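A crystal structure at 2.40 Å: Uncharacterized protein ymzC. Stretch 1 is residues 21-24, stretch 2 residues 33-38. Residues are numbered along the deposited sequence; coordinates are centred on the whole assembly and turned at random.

Stretch 1, residues 21-24: QPTS
Stretch 2 (33-38) GVMEDG

Two stretches of one chain, residues 21-24 and 33-38, run antiparallel, their end-to-end directions 166° apart. Thr-23 and Ser-24 are extended (phi/psi -132/148 and -132/159), and Pro-22, though outside the strand, leads into it at -86/151. Opposite them, Gly-33 (-131/151), Val-34 (-122/143), Met-35 (-121/118) and Glu-36 (-148/132) form a continuous strand; Asp-37 then turns the chain sharply with a positive phi (59/-133), and Gly-38 (-93/3) lies beyond contact. The register sets Pro-22 across from Glu-36 (CA to CA 4.4 Å), Thr-23 across from Met-35 (CA to CA 5.4 Å) and Ser-24 across from Val-34 (CA to CA 4.4 Å). The wide central pair is the hydrogen-bonded one: Thr-23 N donates to Met-35 O at 3.0 Å (166° at the hydrogen), and Met-35 N donates to Thr-23 O at 2.9 Å (167°), two nearly linear bonds that close a ring between the strands. Ser-24 and Val-34 form the narrow, non-hydrogen-bonded pair. CA-H...O contacts supplement the ring: Pro-22 CA lies 3.4 Å from Met-35 O, Val-34 CA 3.5 Å from Thr-23 O, and Ser-24 CA 3.2 Å from Gly-33 O. The first two share the carbonyls of the ring, so each of these oxygens receives both an amide and a CA hydrogen.

Side chains alternate between the sheet faces. Thr-23 (chi1 t, -178°) and Met-35, a selenomethionine, share one face; Thr-23 CG2 meets Met-35 CB at 3.9 Å, while the end of the selenomethionine leads away (chi1 -137°, between wells; chi2 m, -85°; chi3 t, 171°). Thr-23 OG1 is hydrogen-bonded elsewhere in the structure. Ser-24 (chi1 p, 66°) and Val-34 (chi1 t, -176°) occupy the other face, with Ser-24 CB 4.4 Å from Val-34 CG2; Ser-24 OG also finds its hydrogen bond elsewhere. Pro-22, its ring C-gamma endo, points toward the second stretch and makes apolar contact through CB with Val-34 CG1 at 4.2 Å. The same Pro-22 CB approaches Glu-36 CG at 3.6 Å, packing against the aliphatic part of an extended glutamate (chi1 t, -167°; chi2 t, -174°; chi3 35°). At the exposed end, Gln-21 (chi1 13°, between wells; chi2 t, -155°; chi3 -44°) brings OE1 to 3.9 Å from OD1 of Asp-37 (chi1 m, -77°; chi2 -20°), an approach of two oxygens without a hydrogen bond. Together the stretches bury 334 Å², both sides summed.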

ATOM      1  N   GLN D  21      13.115  -6.645   1.819  1.00 77.86           N
ATOM      2  CA  GLN D  21      12.775  -5.718   2.904  1.00 68.56           C
ATOM      3  C   GLN D  21      12.046  -4.370   2.601  1.00 74.64           C
ATOM      4  O   GLN D  21      11.641  -3.686   3.545  1.00 74.89           O
ATOM      5  CB  GLN D  21      14.016  -5.455   3.779  1.00 72.27           C
ATOM      6  CG  GLN D  21      15.344  -5.923   3.174  1.00 85.99           C
ATOM      7  CD  GLN D  21      16.405  -6.203   4.253  1.00 91.53           C
ATOM      8  OE1 GLN D  21      16.556  -5.425   5.191  1.00 95.35           O
ATOM      9  NE2 GLN D  21      17.133  -7.314   4.118  1.00 83.08           N
ATOM     10  N   PRO D  22      11.854  -3.982   1.315  1.00 73.10           N
ATOM     11  CA  PRO D  22      11.255  -2.656   1.059  1.00 70.41           C
ATOM     12  C   PRO D  22       9.732  -2.626   1.063  1.00 66.83           C
ATOM     13  O   PRO D  22       9.093  -3.612   0.692  1.00 73.74           O
ATOM     14  CB  PRO D  22      11.695  -2.356  -0.375  1.00 68.49           C
ATOM     15  CG  PRO D  22      11.635  -3.695  -1.023  1.00 74.00           C
ATOM     16  CD  PRO D  22      12.085  -4.705   0.050  1.00 75.32           C
ATOM     17  N   THR D  23       9.164  -1.480   1.431  1.00 57.60           N
ATOM     18  CA  THR D  23       7.719  -1.276   1.384  1.00 58.08           C
ATOM     19  C   THR D  23       7.391   0.050   0.688  1.00 55.88           C
ATOM     20  O   THR D  23       8.143   1.011   0.792  1.00 59.29           O
ATOM     21  CB  THR D  23       7.110  -1.286   2.805  1.00 57.93           C
ATOM     22  OG1 THR D  23       5.687  -1.124   2.725  1.00 54.85           O
ATOM     23  CG2 THR D  23       7.725  -0.173   3.666  1.00 53.38           C
ATOM     24  N   SER D  24       6.265   0.116  -0.007  1.00 53.19           N
ATOM     25  CA  SER D  24       5.974   1.307  -0.808  1.00 53.07           C
ATOM     26  C   SER D  24       4.579   1.810  -0.584  1.00 48.60           C
ATOM     27  O   SER D  24       3.705   1.065  -0.161  1.00 56.33           O
ATOM     28  CB  SER D  24       6.150   1.015  -2.297  1.00 56.87           C
ATOM     29  OG  SER D  24       5.181   0.071  -2.731  1.00 58.43           O
ATOM     30  N   GLY D  33       6.394   6.637  -2.727  1.00 45.72           N
ATOM     31  CA  GLY D  33       7.578   6.524  -1.903  1.00 41.92           C
ATOM     32  C   GLY D  33       7.962   5.090  -1.602  1.00 48.10           C
ATOM     33  O   GLY D  33       7.126   4.185  -1.542  1.00 51.37           O
ATOM     34  N   VAL D  34       9.251   4.875  -1.414  1.00 50.41           N
ATOM     35  CA  VAL D  34       9.721   3.585  -0.986  1.00 54.93           C
ATOM     36  C   VAL D  34      10.467   3.777   0.315  1.00 64.39           C
ATOM     37  O   VAL D  34      11.144   4.780   0.523  1.00 69.48           O
ATOM     38  CB  VAL D  34      10.658   2.964  -2.003  1.00 56.93           C
ATOM     39  CG1 VAL D  34      11.039   1.570  -1.557  1.00 59.75           C
ATOM     40  CG2 VAL D  34       9.994   2.924  -3.367  1.00 58.45           C
HETATM   41  N   MSE D  35      10.318   2.820   1.209  1.00 70.62           N
HETATM   42  CA  MSE D  35      11.093   2.815   2.425  1.00 72.77           C
HETATM   43  C   MSE D  35      11.872   1.517   2.420  1.00 77.51           C
HETATM   44  O   MSE D  35      11.278   0.438   2.403  1.00 77.58           O
HETATM   45  CB  MSE D  35      10.161   2.879   3.621  1.00 77.01           C
HETATM   46  CG  MSE D  35      10.629   3.842   4.700  1.00 88.15           C
HETATM   47 SE   MSE D  35      11.920   3.096   5.969  1.00140.99          SE
HETATM   48  CE  MSE D  35      12.368   4.761   6.879  1.00 72.60           C
ATOM     49  N   GLU D  36      13.196   1.616   2.401  1.00 85.18           N
ATOM     50  CA  GLU D  36      14.042   0.426   2.381  1.00 93.94           C
ATOM     51  C   GLU D  36      15.351   0.670   3.120  1.00 91.70           C
ATOM     52  O   GLU D  36      16.031   1.676   2.887  1.00 86.04           O
ATOM     53  CB  GLU D  36      14.322   0.007   0.948  1.00103.67           C
ATOM     54  CG  GLU D  36      14.926  -1.361   0.832  1.00114.32           C
ATOM     55  CD  GLU D  36      15.327  -1.670  -0.591  1.00127.24           C
ATOM     56  OE1 GLU D  36      15.767  -0.735  -1.299  1.00130.33           O
ATOM     57  OE2 GLU D  36      15.203  -2.842  -1.005  1.00133.14           O
ATOM     58  N   ASP D  37      15.709  -0.269   3.993  1.00 95.28           N
ATOM     59  CA  ASP D  37      16.735  -0.023   4.997  1.00 94.66           C
ATOM     60  C   ASP D  37      16.283   1.148   5.860  1.00 95.38           C
ATOM     61  O   ASP D  37      15.123   1.203   6.292  1.00 96.08           O
ATOM     62  CB  ASP D  37      18.073   0.282   4.338  1.00104.41           C
ATOM     63  CG  ASP D  37      18.758  -0.967   3.820  1.00120.62           C
ATOM     64  OD1 ASP D  37      18.405  -2.075   4.286  1.00122.95           O
ATOM     65  OD2 ASP D  37      19.653  -0.842   2.953  1.00128.24           O
ATOM     66  N   GLY D  38      17.182   2.096   6.102  1.00 92.26           N
ATOM     67  CA  GLY D  38      16.811   3.288   6.848  1.00 84.08           C
ATOM     68  C   GLY D  38      16.382   4.429   5.945  1.00 79.33           C
ATOM     69  O   GLY D  38      16.067   5.518   6.417  1.00 79.81           O
TER